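Local coordinates for protein 4-alpha-glucanotransferase (Aquifex aeolicus, PDB 1TZ7) that belongs to the amylomaltase (D-enzyme) family of 4-alpha-glucanotransferases, whose core is a barrel of eight parallel strands with helices around it, at residues L112-Y117 / W479-K484; L254-V259 / G268-N273; P372-I377 / V398-T403. All blocks are in the same frame, centred on the assembly; numbering follows the deposited sequence.

From the N terminus, the segment 112-117, leading into helix 117-133, meets its partner only at 479-484, so interaction 1 closes a loop of more than 360 residues. That loop contains both other contacts, which follow one another without crossing. Interaction 2 is a short-range hairpin, strands 255-259 and 269-274 of a small antiparallel sheet, and interaction 3 pairs two neighbouring strands of the parallel barrel, 373-376 and 397-400. The centres of interactions 2 and 3 lie about 25 Å apart, and none of the three contacts touches another. Interaction 1 thus joins two loops far apart in sequence, interaction 2 shapes an excursion from the barrel, and interaction 3 belongs to its wall.

Interaction 1 (L112-Y117 / W479-K484); sequences LGEALY and WRWRIK
Two irregular loops run side by side in nearly opposite directions where Leu112-Tyr117, which runs into the start of helix 117-133, meets Trp479-Lys484. At the centre Ala115 N donates to Arg480 O at 2.9 Å, almost straight (174°) and on a lone pair of the carbonyl. Arg480 returns the grip: its chain bends at chi3 (91°) and folds back, so that NH1 reaches Ala115 O at 3.2 Å while NE makes a weaker bond to the same oxygen. The Tyr117 ring stands edge-on over one face of this guanidinium, CD1 lying 4.0 Å from CZ of Arg480, with the two planes 81° apart. Beyond the ring, Tyr117 OH donates to Trp479 O at 2.6 Å.

On the other side of Ala115, the Arg482 chain, bent at chi2 and chi3, carries NE to Gly113 O at 3.0 Å, the donor above the carbonyl plane. NH2 of Arg482 turns to the backbone oxygen of Ser35. Nearer the solvent, Lys484 NZ is shared between Arg482 O at 3.1 Å and a weak salt bridge to Glu114 OE2 at 3.3 Å.

Glu118 forms a salt bridge with Arg480 NH1, which therefore serves a carboxylate as well as a carbonyl. One main-chain bond, from Ala115 N to Arg480 O, is thus supplemented by side-chain donors of Arg480, Arg482 and Tyr117 to backbone oxygens of the facing loop.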
loop_
_atom_site.group_PDB
_atom_site.type_symbol
_atom_site.label_atom_id
_atom_site.label_comp_id
_atom_site.label_asym_id
_atom_site.label_seq_id
_atom_site.Cartn_x
_atom_site.Cartn_y
_atom_site.Cartn_z
ATOM N N LEU A 112 -4.432 -23.810 -1.581
ATOM C CA LEU A 112 -4.113 -22.647 -0.752
ATOM C C LEU A 112 -2.667 -22.728 -0.267
ATOM O O LEU A 112 -2.310 -23.613 0.520
ATOM C CB LEU A 112 -5.058 -22.561 0.459
ATOM C CG LEU A 112 -6.571 -22.475 0.199
ATOM C CD1 LEU A 112 -7.359 -21.784 1.303
ATOM C CD2 LEU A 112 -6.986 -22.038 -1.200
ATOM N N GLY A 113 -1.841 -21.809 -0.746
ATOM C CA GLY A 113 -0.479 -21.674 -0.268
ATOM C C GLY A 113 0.006 -20.247 -0.392
ATOM O O GLY A 113 -0.777 -19.304 -0.275
ATOM N N GLU A 114 1.299 -20.084 -0.639
ATOM C CA GLU A 114 1.879 -18.755 -0.845
ATOM C C GLU A 114 1.457 -18.183 -2.200
ATOM O O GLU A 114 1.107 -18.928 -3.119
ATOM C CB GLU A 114 3.406 -18.819 -0.764
ATOM C CG GLU A 114 3.941 -19.326 0.570
ATOM C CD GLU A 114 3.737 -18.335 1.703
ATOM O OE1 GLU A 114 4.697 -17.612 2.040
ATOM O OE2 GLU A 114 2.613 -18.282 2.260
ATOM N N ALA A 115 1.491 -16.856 -2.312
ATOM C CA ALA A 115 1.088 -16.171 -3.541
ATOM C C ALA A 115 1.980 -16.586 -4.697
ATOM O O ALA A 115 3.207 -16.472 -4.624
ATOM C CB ALA A 115 1.141 -14.674 -3.348
ATOM N N LEU A 116 1.355 -17.070 -5.763
ATOM C CA LEU A 116 2.071 -17.609 -6.901
ATOM C C LEU A 116 2.226 -16.521 -7.980
ATOM O O LEU A 116 1.618 -16.598 -9.050
ATOM C CB LEU A 116 1.304 -18.810 -7.481
ATOM C CG LEU A 116 1.508 -20.226 -6.889
ATOM C CD1 LEU A 116 2.444 -20.335 -5.684
ATOM C CD2 LEU A 116 0.218 -21.037 -6.731
ATOM N N TYR A 117 3.047 -15.515 -7.680
ATOM C CA TYR A 117 3.133 -14.312 -8.515
ATOM C C TYR A 117 3.472 -14.654 -9.967
ATOM O O TYR A 117 2.758 -14.260 -10.885
ATOM C CB TYR A 117 4.165 -13.337 -7.945
ATOM C CG TYR A 117 3.638 -12.522 -6.786
ATOM C CD1 TYR A 117 4.085 -12.749 -5.489
ATOM C CD2 TYR A 117 2.684 -11.535 -6.988
ATOM C CE1 TYR A 117 3.602 -12.012 -4.427
ATOM C CE2 TYR A 117 2.190 -10.787 -5.932
ATOM C CZ TYR A 117 2.652 -11.028 -4.653
ATOM O OH TYR A 117 2.164 -10.289 -3.603
ATOM N N TRP A 479 6.095 -10.409 0.181
ATOM C CA TRP A 479 4.734 -10.134 -0.292
ATOM C C TRP A 479 3.996 -11.400 -0.686
ATOM O O TRP A 479 3.007 -11.349 -1.426
ATOM C CB TRP A 479 4.756 -9.147 -1.468
ATOM C CG TRP A 479 5.745 -8.045 -1.295
ATOM C CD1 TRP A 479 6.913 -7.882 -1.972
ATOM C CD2 TRP A 479 5.658 -6.956 -0.379
ATOM N NE1 TRP A 479 7.562 -6.751 -1.535
ATOM C CE2 TRP A 479 6.814 -6.165 -0.554
ATOM C CE3 TRP A 479 4.718 -6.559 0.582
ATOM C CZ2 TRP A 479 7.054 -5.006 0.187
ATOM C CZ3 TRP A 479 4.957 -5.408 1.316
ATOM C CH2 TRP A 479 6.117 -4.645 1.113
ATOM N N ARG A 480 4.461 -12.536 -0.181
ATOM C CA ARG A 480 3.964 -13.817 -0.626
ATOM C C ARG A 480 2.981 -14.463 0.373
ATOM O O ARG A 480 2.240 -15.364 0.004
ATOM C CB ARG A 480 5.137 -14.766 -0.912
ATOM C CG ARG A 480 6.143 -14.206 -1.971
ATOM C CD ARG A 480 7.014 -15.262 -2.655
ATOM N NE ARG A 480 6.412 -15.744 -3.838
ATOM C CZ ARG A 480 6.855 -15.655 -5.099
ATOM N NH1 ARG A 480 6.128 -16.247 -5.996
ATOM N NH2 ARG A 480 7.927 -14.946 -5.487
ATOM N N TRP A 481 2.974 -14.005 1.627
ATOM C CA TRP A 481 2.181 -14.688 2.658
ATOM C C TRP A 481 0.701 -14.637 2.345
ATOM O O TRP A 481 0.175 -13.596 1.968
ATOM C CB TRP A 481 2.406 -14.097 4.046
ATOM C CG TRP A 481 1.511 -14.760 5.071
ATOM C CD1 TRP A 481 1.671 -16.005 5.618
ATOM C CD2 TRP A 481 0.301 -14.234 5.630
ATOM N NE1 TRP A 481 0.645 -16.275 6.495
ATOM C CE2 TRP A 481 -0.209 -15.204 6.523
ATOM C CE3 TRP A 481 -0.405 -13.029 5.479
ATOM C CZ2 TRP A 481 -1.382 -15.008 7.253
ATOM C CZ3 TRP A 481 -1.566 -12.843 6.206
ATOM C CH2 TRP A 481 -2.043 -13.829 7.080
ATOM N N ARG A 482 0.029 -15.770 2.523
ATOM C CA ARG A 482 -1.424 -15.836 2.410
ATOM C C ARG A 482 -2.020 -16.595 3.582
ATOM O O ARG A 482 -1.375 -17.475 4.164
ATOM C CB ARG A 482 -1.827 -16.530 1.103
ATOM C CG ARG A 482 -1.337 -15.837 -0.154
ATOM C CD ARG A 482 -2.295 -15.952 -1.332
ATOM N NE ARG A 482 -2.422 -17.327 -1.809
ATOM C CZ ARG A 482 -3.529 -17.840 -2.346
ATOM N NH1 ARG A 482 -3.540 -19.097 -2.750
ATOM N NH2 ARG A 482 -4.626 -17.096 -2.479
ATOM N N ILE A 483 -3.252 -16.255 3.920
ATOM C CA ILE A 483 -4.060 -17.066 4.819
ATOM C C ILE A 483 -4.232 -18.458 4.235
ATOM O O ILE A 483 -4.596 -18.604 3.065
ATOM C CB ILE A 483 -5.455 -16.402 5.027
ATOM C CG1 ILE A 483 -5.303 -15.056 5.741
ATOM C CG2 ILE A 483 -6.372 -17.319 5.820
ATOM C CD1 ILE A 483 -6.509 -14.122 5.557
ATOM N N LYS A 484 -3.966 -19.482 5.057
ATOM C CA LYS A 484 -4.120 -20.883 4.642
ATOM C C LYS A 484 -5.159 -21.626 5.508
ATOM O O LYS A 484 -5.501 -22.774 5.226
ATOM C CB LYS A 484 -2.772 -21.617 4.736
ATOM C CG LYS A 484 -1.687 -21.061 3.826
ATOM C CD LYS A 484 -0.312 -21.647 4.178
ATOM C CE LYS A 484 0.817 -20.684 3.829
ATOM N NZ LYS A 484 0.856 -19.503 4.741
#

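Interaction 2 (L254-V259 / G268-N273); sequences LFVAGV and GQLWGN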
loop_
_atom_site.group_PDB
_atom_site.type_symbol
_atom_site.label_atom_id
_atom_site.label_comp_id
_atom_site.label_asym_id
_atom_site.label_seq_id
_atom_site.Cartn_x
_atom_site.Cartn_y
_atom_site.Cartn_z
ATOM N N LEU A 254 19.068 12.711 -11.723
ATOM C CA LEU A 254 20.219 13.448 -11.217
ATOM C C LEU A 254 20.455 13.094 -9.744
ATOM O O LEU A 254 21.593 13.021 -9.290
ATOM C CB LEU A 254 19.979 14.959 -11.370
ATOM C CG LEU A 254 21.200 15.890 -11.386
ATOM C CD1 LEU A 254 22.185 15.515 -12.497
ATOM C CD2 LEU A 254 20.743 17.337 -11.544
ATOM N N PHE A 255 19.367 12.878 -9.007
ATOM C CA PHE A 255 19.449 12.347 -7.645
ATOM C C PHE A 255 18.393 11.260 -7.420
ATOM O O PHE A 255 17.347 11.255 -8.069
ATOM C CB PHE A 255 19.266 13.470 -6.625
ATOM C CG PHE A 255 20.347 14.522 -6.674
ATOM C CD1 PHE A 255 21.530 14.358 -5.962
ATOM C CD2 PHE A 255 20.180 15.674 -7.430
ATOM C CE1 PHE A 255 22.528 15.326 -6.007
ATOM C CE2 PHE A 255 21.177 16.645 -7.476
ATOM C CZ PHE A 255 22.348 16.468 -6.764
ATOM N N VAL A 256 18.676 10.343 -6.495
ATOM C CA VAL A 256 17.746 9.255 -6.182
ATOM C C VAL A 256 17.465 9.166 -4.677
ATOM O O VAL A 256 18.149 9.791 -3.865
ATOM C CB VAL A 256 18.273 7.877 -6.694
ATOM C CG1 VAL A 256 18.242 7.827 -8.209
ATOM C CG2 VAL A 256 19.679 7.600 -6.168
ATOM N N ALA A 257 16.455 8.382 -4.320
ATOM C CA ALA A 257 15.883 8.423 -2.985
ATOM C C ALA A 257 16.498 7.351 -2.103
ATOM O O ALA A 257 17.097 6.394 -2.591
ATOM C CB ALA A 257 14.375 8.248 -3.054
ATOM N N GLY A 258 16.341 7.522 -0.801
ATOM C CA GLY A 258 16.813 6.556 0.167
ATOM C C GLY A 258 16.716 7.097 1.580
ATOM O O GLY A 258 16.005 8.071 1.833
ATOM N N VAL A 259 17.426 6.456 2.502
ATOM C CA VAL A 259 17.597 6.979 3.857
ATOM C C VAL A 259 19.044 6.763 4.322
ATOM O O VAL A 259 19.722 5.852 3.846
ATOM C CB VAL A 259 16.622 6.296 4.858
ATOM C CG1 VAL A 259 15.213 6.843 4.689
ATOM C CG2 VAL A 259 16.638 4.784 4.682
ATOM N N GLY A 268 22.786 2.295 5.202
ATOM C CA GLY A 268 21.516 2.854 4.764
ATOM C C GLY A 268 20.845 2.010 3.697
ATOM O O GLY A 268 21.298 0.907 3.389
ATOM N N GLN A 269 19.757 2.530 3.133
ATOM C CA GLN A 269 19.062 1.858 2.037
ATOM C C GLN A 269 18.985 2.763 0.816
ATOM O O GLN A 269 18.669 3.949 0.925
ATOM C CB GLN A 269 17.646 1.429 2.461
ATOM C CG GLN A 269 17.410 1.408 3.965
ATOM C CD GLN A 269 16.012 0.935 4.326
ATOM O OE1 GLN A 269 15.731 -0.261 4.299
ATOM N NE2 GLN A 269 15.133 1.876 4.662
ATOM N N LEU A 270 19.278 2.193 -0.346
ATOM C CA LEU A 270 19.140 2.901 -1.607
ATOM C C LEU A 270 17.873 2.434 -2.324
ATOM O O LEU A 270 17.836 1.341 -2.892
ATOM C CB LEU A 270 20.369 2.651 -2.485
ATOM C CG LEU A 270 20.547 3.569 -3.692
ATOM C CD1 LEU A 270 20.828 4.994 -3.253
ATOM C CD2 LEU A 270 21.670 3.049 -4.581
ATOM N N TRP A 271 16.835 3.265 -2.284
ATOM C CA TRP A 271 15.535 2.902 -2.845
ATOM C C TRP A 271 15.547 2.967 -4.370
ATOM O O TRP A 271 14.857 2.199 -5.034
ATOM C CB TRP A 271 14.441 3.823 -2.298
ATOM C CG TRP A 271 14.220 3.696 -0.816
ATOM C CD1 TRP A 271 14.619 2.668 -0.008
ATOM C CD2 TRP A 271 13.545 4.628 0.031
ATOM N NE1 TRP A 271 14.236 2.909 1.290
ATOM C CE2 TRP A 271 13.572 4.108 1.340
ATOM C CE3 TRP A 271 12.914 5.863 -0.184
ATOM C CZ2 TRP A 271 12.997 4.772 2.424
ATOM C CZ3 TRP A 271 12.347 6.519 0.896
ATOM C CH2 TRP A 271 12.392 5.973 2.181
ATOM N N GLY A 272 16.331 3.891 -4.918
ATOM C CA GLY A 272 16.537 3.963 -6.354
ATOM C C GLY A 272 15.421 4.692 -7.098
ATOM O O GLY A 272 15.425 4.747 -8.326
ATOM N N ASN A 273 14.465 5.253 -6.354
ATOM C CA ASN A 273 13.484 6.173 -6.941
ATOM C C ASN A 273 14.157 7.502 -7.262
ATOM O O ASN A 273 15.083 7.898 -6.584
ATOM C CB ASN A 273 12.310 6.420 -5.970
ATOM C CG ASN A 273 11.760 5.131 -5.359
ATOM O OD1 ASN A 273 12.299 4.619 -4.384
ATOM N ND2 ASN A 273 10.674 4.615 -5.932
#
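Gly268 opens the second arm of a beta hairpin, its CA 3.6 Å from Val259 O. Gln269 forms an antiparallel hydrogen-bonded pair with Val259: Gln269 O accepts Val259 N at 3.2 Å, and the return bond is weak. Their side chains lie alongside each other, and the extended Gln269 chain passes CG and NE2 along Val259 CG2. Leu270, opposite Gly258 in a non-hydrogen-bonded pair, sends CD1 to Val256 CG2 at 4.1 Å.

The backbone N of Trp271 donates to Ala257 O at 3.2 Å, from above the carbonyl plane. With CG anti to the carbonyl carbon (chi1 -65°), its indole swings over the neighbouring strand: Gly258 CA sits over one face as a CH-pi contact, 4.1 Å from the centroid of the five-membered ring, while Val259 CG1 lies 3.8 Å from Trp271 CZ2. His307 meets the ring edge-to-face. Trp271 and Gly272 leave the extended conformation, Gly272 with positive phi, and Asn273 O rather than Trp271 O accepts Ala257 N, at 2.7 Å. Asn273 ND2 bonds to Pro231 O.

Regular pairing therefore holds only near Gln269 and Leu270, and the indole rests on Ala257 to Val259 through apolar and CH-pi contacts rather than polar ones.

Interaction 3 (P372-I377 / V398-T403); sequences PGSRVI and VYYTST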
loop_
_atom_site.group_PDB
_atom_site.type_symbol
_atom_site.label_atom_id
_atom_site.label_comp_id
_atom_site.label_asym_id
_atom_site.label_seq_id
_atom_site.Cartn_x
_atom_site.Cartn_y
_atom_site.Cartn_z
ATOM N N PRO A 372 -2.956 11.970 12.483
ATOM C CA PRO A 372 -2.595 10.889 13.406
ATOM C C PRO A 372 -1.282 10.241 13.017
ATOM O O PRO A 372 -1.046 9.998 11.832
ATOM C CB PRO A 372 -3.752 9.886 13.252
ATOM C CG PRO A 372 -4.426 10.252 11.975
ATOM C CD PRO A 372 -4.240 11.713 11.807
ATOM N N GLY A 373 -0.440 9.969 14.006
ATOM C CA GLY A 373 0.787 9.232 13.786
ATOM C C GLY A 373 0.570 7.730 13.844
ATOM O O GLY A 373 -0.561 7.255 13.971
ATOM N N SER A 374 1.661 6.987 13.745
ATOM C CA SER A 374 1.631 5.537 13.870
ATOM C C SER A 374 2.423 5.107 15.113
ATOM O O SER A 374 3.467 5.671 15.420
ATOM C CB SER A 374 2.231 4.882 12.610
ATOM O OG SER A 374 1.423 5.126 11.472
ATOM N N ARG A 375 1.909 4.110 15.821
ATOM C CA ARG A 375 2.660 3.452 16.889
ATOM C C ARG A 375 2.548 1.938 16.753
ATOM O O ARG A 375 1.554 1.422 16.263
ATOM C CB ARG A 375 2.145 3.886 18.262
ATOM C CG ARG A 375 2.157 5.384 18.491
ATOM C CD ARG A 375 3.541 5.970 18.731
ATOM N NE ARG A 375 3.510 7.430 18.693
ATOM C CZ ARG A 375 3.185 8.211 19.731
ATOM N NH1 ARG A 375 3.179 9.528 19.589
ATOM N NH2 ARG A 375 2.872 7.677 20.909
ATOM N N VAL A 376 3.581 1.238 17.195
ATOM C CA VAL A 376 3.668 -0.206 17.029
ATOM C C VAL A 376 4.169 -0.814 18.326
ATOM O O VAL A 376 5.259 -0.500 18.780
ATOM C CB VAL A 376 4.636 -0.586 15.864
ATOM C CG1 VAL A 376 4.577 -2.084 15.575
ATOM C CG2 VAL A 376 4.295 0.205 14.605
ATOM N N ILE A 377 3.367 -1.681 18.929
ATOM C CA ILE A 377 3.685 -2.201 20.261
ATOM C C ILE A 377 4.917 -3.108 20.239
ATOM O O ILE A 377 5.559 -3.320 21.269
ATOM C CB ILE A 377 2.474 -2.943 20.864
ATOM C CG1 ILE A 377 2.650 -3.093 22.376
ATOM C CG2 ILE A 377 2.291 -4.307 20.205
ATOM C CD1 ILE A 377 1.375 -3.294 23.113
ATOM N N VAL A 398 -2.811 5.875 15.171
ATOM C CA VAL A 398 -3.113 4.507 14.810
ATOM C C VAL A 398 -2.085 3.578 15.485
ATOM O O VAL A 398 -0.890 3.740 15.300
ATOM C CB VAL A 398 -3.055 4.318 13.272
ATOM C CG1 VAL A 398 -3.624 2.960 12.872
ATOM C CG2 VAL A 398 -3.818 5.455 12.563
ATOM N N TYR A 399 -2.574 2.620 16.269
ATOM C CA TYR A 399 -1.715 1.752 17.102
ATOM C C TYR A 399 -1.755 0.329 16.551
ATOM O O TYR A 399 -2.800 -0.320 16.574
ATOM C CB TYR A 399 -2.235 1.756 18.546
ATOM C CG TYR A 399 -1.242 1.327 19.635
ATOM C CD1 TYR A 399 -1.687 1.097 20.936
ATOM C CD2 TYR A 399 0.121 1.165 19.370
ATOM C CE1 TYR A 399 -0.815 0.717 21.943
ATOM C CE2 TYR A 399 1.002 0.786 20.374
ATOM C CZ TYR A 399 0.515 0.563 21.669
ATOM O OH TYR A 399 1.359 0.190 22.677
ATOM N N TYR A 400 -0.612 -0.144 16.063
ATOM C CA TYR A 400 -0.502 -1.475 15.454
ATOM C C TYR A 400 0.093 -2.465 16.443
ATOM O O TYR A 400 0.907 -2.094 17.278
ATOM C CB TYR A 400 0.396 -1.408 14.206
ATOM C CG TYR A 400 -0.155 -0.533 13.106
ATOM C CD1 TYR A 400 0.058 0.842 13.109
ATOM C CD2 TYR A 400 -0.893 -1.079 12.063
ATOM C CE1 TYR A 400 -0.449 1.649 12.097
ATOM C CE2 TYR A 400 -1.407 -0.283 11.048
ATOM C CZ TYR A 400 -1.182 1.079 11.070
ATOM O OH TYR A 400 -1.701 1.874 10.062
ATOM N N THR A 401 -0.309 -3.732 16.339
ATOM C CA THR A 401 0.445 -4.811 16.970
ATOM C C THR A 401 1.764 -4.967 16.244
ATOM O O THR A 401 2.831 -4.934 16.852
ATOM C CB THR A 401 -0.352 -6.153 16.931
ATOM O OG1 THR A 401 -0.754 -6.454 15.591
ATOM C CG2 THR A 401 -1.663 -6.038 17.699
ATOM N N SER A 402 1.678 -5.136 14.933
ATOM C CA SER A 402 2.851 -5.126 14.074
ATOM C C SER A 402 2.437 -4.723 12.659
ATOM O O SER A 402 1.247 -4.536 12.379
ATOM C CB SER A 402 3.527 -6.509 14.072
ATOM O OG SER A 402 2.641 -7.514 13.622
ATOM N N THR A 403 3.414 -4.570 11.775
ATOM C CA THR A 403 3.133 -4.175 10.392
ATOM C C THR A 403 3.742 -5.146 9.413
ATOM O O THR A 403 4.443 -6.082 9.791
ATOM C CB THR A 403 3.674 -2.750 10.101
ATOM O OG1 THR A 403 5.111 -2.766 10.066
ATOM C CG2 THR A 403 3.330 -1.777 11.237
#
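Arg375 O is gripped from the neighbouring strand by Tyr400 N at 2.7 Å, in a nearly straight bond (177°), and by the CA-H of Tyr399, with 3.4 Å between Tyr399 CA and the oxygen. The same oxygen lies in the plane of the Tyr400 ring at its edge, 3.5 Å from CD1. The ladder continues on both sides: Arg375 N donates to Val398 O, Val398 N donates to Gly373 O at 2.9 Å, and Ile377 N reaches Tyr400 O at 3.0 Å, nearly along the C=O axis.

On one face of the sheet stand Ser374, Val376, Val398 and Tyr400. Val376 turns CG1 toward Thr401 O, while its CG2 meets Thr403 CG2 at about a right angle, 4.0 Å away, where the chain curls back after the strand. Ser374 OG bonds to Ala352 O, and Tyr400 OH to Gln62 NE2, at the end of barrel strand 60-62.

The other face carries Arg375 and Tyr399. With CG anti to the backbone N (chi1 -160°), the Tyr399 ring turns its CD2-CE2 edge to the first strand: CD2 touches Arg375 CB at 3.6 Å, and OH lies 3.5 Å from both CG1 and CD1 of Ile377. Tyr399 OH bonds to His388 O and Arg375 NH1 makes a salt bridge with Glu394, while helix 437-447 packs on Ile377 and Tyr399.

Parallel register, one face turned to the interior and the other to a helix are the marks of adjacent strands in a (beta/alpha)8 barrel, here the sixth and seventh, although no helix occurs between these two segments.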